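Local atomic coordinates of carboxylase (Deinococcus radiodurans, PDB entry 5H80), a protein that probably catalyses, through its biotin carboxylase domain, the ATP-dependent carboxylation of biotin as the first half-reaction of a single-chain carboxylase. Residues Q241-G246 with R297-F302. Residues are numbered along the deposited sequence; the frame is centred on the assembly and turned at random.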
ATOM      1  N   GLN A 241       0.212 -15.302 -14.214  1.00 20.95           N
ATOM      2  CA  GLN A 241      -0.319 -14.099 -14.808  1.00 20.82           C
ATOM      3  C   GLN A 241       0.386 -13.749 -16.103  1.00 20.94           C
ATOM      4  O   GLN A 241       1.653 -13.543 -16.075  1.00 19.66           O
ATOM      5  CB  GLN A 241      -0.091 -12.932 -13.801  1.00 20.91           C
ATOM      6  CG  GLN A 241      -0.622 -11.646 -14.304  1.00 22.11           C
ATOM      7  CD  GLN A 241      -2.202 -11.597 -14.330  1.00 21.46           C
ATOM      8  OE1 GLN A 241      -2.834 -11.657 -13.326  1.00 20.48           O
ATOM      9  NE2 GLN A 241      -2.779 -11.670 -15.600  1.00 22.42           N
ATOM     10  N   VAL A 242      -0.405 -13.727 -17.177  1.00 20.77           N
ATOM     11  CA  VAL A 242      -0.031 -13.236 -18.470  1.00 20.21           C
ATOM     12  C   VAL A 242      -0.598 -11.912 -18.908  1.00 19.67           C
ATOM     13  O   VAL A 242      -1.666 -11.454 -18.543  1.00 20.74           O
ATOM     14  CB  VAL A 242      -0.261 -14.334 -19.544  1.00 22.65           C
ATOM     15  CG1 VAL A 242       0.004 -13.863 -20.957  1.00 29.99           C
ATOM     16  CG2 VAL A 242       0.613 -15.552 -19.218  1.00 22.62           C
ATOM     17  N   ALA A 243       0.187 -11.277 -19.735  1.00 20.03           N
ATOM     18  CA  ALA A 243      -0.208 -10.116 -20.471  1.00 22.20           C
ATOM     19  C   ALA A 243       0.306 -10.204 -21.872  1.00 20.37           C
ATOM     20  O   ALA A 243       1.480 -10.592 -22.130  1.00 22.89           O
ATOM     21  CB  ALA A 243       0.358  -8.775 -19.805  1.00 25.03           C
ATOM     22  N   GLY A 244      -0.422  -9.577 -22.761  1.00 20.81           N
ATOM     23  CA  GLY A 244      -0.061  -9.437 -24.190  1.00 20.47           C
ATOM     24  C   GLY A 244      -0.572  -8.244 -24.915  1.00 18.15           C
ATOM     25  O   GLY A 244      -1.561  -7.601 -24.525  1.00 22.12           O
ATOM     26  N   ASP A 245       0.067  -7.924 -26.021  1.00 19.02           N
ATOM     27  CA  ASP A 245      -0.378  -6.760 -26.819  1.00 22.94           C
ATOM     28  C   ASP A 245      -0.841  -7.182 -28.211  1.00 28.96           C
ATOM     29  O   ASP A 245      -0.932  -6.378 -29.159  1.00 27.33           O
ATOM     30  CB  ASP A 245       0.687  -5.726 -26.804  1.00 27.71           C
ATOM     31  CG  ASP A 245       1.942  -6.186 -27.486  1.00 23.58           C
ATOM     32  OD1 ASP A 245       1.999  -7.324 -28.160  1.00 26.28           O
ATOM     33  OD2 ASP A 245       2.940  -5.494 -27.264  1.00 28.80           O
ATOM     34  N   GLY A 246      -1.041  -8.492 -28.355  1.00 26.78           N
ATOM     35  CA  GLY A 246      -1.311  -9.045 -29.705  1.00 32.93           C
ATOM     36  C   GLY A 246      -0.141  -9.374 -30.615  1.00 34.03           C
ATOM     37  O   GLY A 246      -0.327 -10.050 -31.580  1.00 38.74           O
ATOM     38  N   ARG A 297      -4.047 -10.715 -26.372  1.00 27.72           N
ATOM     39  CA  ARG A 297      -4.124  -9.304 -26.048  1.00 24.92           C
ATOM     40  C   ARG A 297      -4.932  -9.121 -24.766  1.00 24.54           C
ATOM     41  O   ARG A 297      -5.938  -9.776 -24.517  1.00 27.65           O
ATOM     42  CB  ARG A 297      -4.668  -8.441 -27.226  1.00 25.09           C
ATOM     43  CG  ARG A 297      -4.465  -6.871 -27.027  1.00 30.24           C
ATOM     44  CD  ARG A 297      -5.027  -6.062 -28.183  1.00 30.24           C
ATOM     45  NE  ARG A 297      -4.419  -6.368 -29.465  1.00 38.00           N
ATOM     46  CZ  ARG A 297      -3.566  -5.619 -30.163  1.00 43.89           C
ATOM     47  NH1 ARG A 297      -3.109  -6.090 -31.353  1.00 39.43           N
ATOM     48  NH2 ARG A 297      -3.117  -4.418 -29.715  1.00 55.13           N
ATOM     49  N   CYS A 298      -4.342  -8.270 -23.888  1.00 26.30           N
ATOM     50  CA  CYS A 298      -4.845  -7.836 -22.550  1.00 21.89           C
ATOM     51  C   CYS A 298      -4.333  -8.842 -21.525  1.00 22.32           C
ATOM     52  O   CYS A 298      -3.176  -9.275 -21.713  1.00 24.30           O
ATOM     53  CB  CYS A 298      -6.344  -7.539 -22.469  1.00 21.99           C
ATOM     54  SG  CYS A 298      -6.895  -6.383 -23.685  1.00 28.95           S
ATOM     55  N   LEU A 299      -5.085  -9.123 -20.465  1.00 20.07           N
ATOM     56  CA  LEU A 299      -4.693 -10.006 -19.409  1.00 20.12           C
ATOM     57  C   LEU A 299      -5.337 -11.374 -19.460  1.00 23.26           C
ATOM     58  O   LEU A 299      -6.543 -11.463 -19.683  1.00 22.84           O
ATOM     59  CB  LEU A 299      -4.904  -9.401 -18.016  1.00 24.12           C
ATOM     60  CG  LEU A 299      -4.317  -8.059 -17.588  1.00 23.67           C
ATOM     61  CD1 LEU A 299      -4.706  -7.667 -16.157  1.00 24.08           C
ATOM     62  CD2 LEU A 299      -2.809  -8.016 -17.798  1.00 29.97           C
ATOM     63  N   GLY A 300      -4.653 -12.397 -18.917  1.00 27.01           N
ATOM     64  CA  GLY A 300      -5.239 -13.699 -18.781  1.00 22.11           C
ATOM     65  C   GLY A 300      -4.433 -14.496 -17.780  1.00 20.52           C
ATOM     66  O   GLY A 300      -3.245 -14.071 -17.575  1.00 20.43           O
ATOM     67  N   THR A 301      -5.011 -15.517 -17.172  1.00 22.98           N
ATOM     68  CA  THR A 301      -4.321 -16.321 -16.198  1.00 20.12           C
ATOM     69  C   THR A 301      -4.401 -17.794 -16.725  1.00 25.49           C
ATOM     70  O   THR A 301      -5.464 -18.174 -17.154  1.00 25.00           O
ATOM     71  CB  THR A 301      -4.936 -16.208 -14.872  1.00 22.75           C
ATOM     72  OG1 THR A 301      -4.858 -14.840 -14.423  1.00 23.83           O
ATOM     73  CG2 THR A 301      -4.379 -17.177 -13.817  1.00 22.05           C
ATOM     74  N   PHE A 302      -3.322 -18.555 -16.576  1.00 23.94           N
ATOM     75  CA  PHE A 302      -3.255 -19.951 -16.860  1.00 22.22           C
ATOM     76  C   PHE A 302      -3.041 -20.681 -15.520  1.00 24.14           C
ATOM     77  O   PHE A 302      -2.006 -20.452 -14.823  1.00 20.75           O
ATOM     78  CB  PHE A 302      -2.153 -20.186 -17.837  1.00 23.28           C
ATOM     79  CG  PHE A 302      -2.400 -19.559 -19.123  1.00 26.04           C
ATOM     80  CD1 PHE A 302      -3.154 -20.260 -20.091  1.00 29.34           C
ATOM     81  CD2 PHE A 302      -2.092 -18.203 -19.355  1.00 28.02           C
ATOM     82  CE1 PHE A 302      -3.467 -19.666 -21.312  1.00 25.42           C
ATOM     83  CE2 PHE A 302      -2.465 -17.587 -20.561  1.00 30.95           C
ATOM     84  CZ  PHE A 302      -3.115 -18.341 -21.538  1.00 29.77           C
TER
HETATM   85  O   HOH W   1      -5.466 -12.498 -15.624  1.00 24.23           O
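V242 and G300 form a hydrogen-bonded pair where strands 236-245 and 299-306 adjoin in the middle of a four-stranded antiparallel sheet, part of the ATP-grasp fold expected of this family. V242 N donates to G300 O (2.9 Å), and G244 exchanges two more backbone bonds with C298. V242 O is gripped from opposite faces of its plane, by G300 N and by the side-chain amide of Q241 (NE2 to V242 O 3.2 Å). With CG anti to the backbone N (chi1 -179°), the bend at chi2 turns the Q241 amide toward strand 299-306, while its OE1 accepts from R255. A243 and L299 share this face, the small A243 CB lying 3.8 Å from CD2 of L299, which also packs on helix 336-344. On the other face V242 CG2 reaches the ring obliquely (3.8 Å from F302 CD2), both apolar side chains suiting the buried interface with helix 277-293. D245 C sits over the centre of one face of the R297 guanidinium, without a hydrogen bond, and the positive phi of G246 suits glycine. Adding to their other partners, one water accepts from Q241 NE2 (2.8 Å) and lies 2.7 Å from T301 OG1.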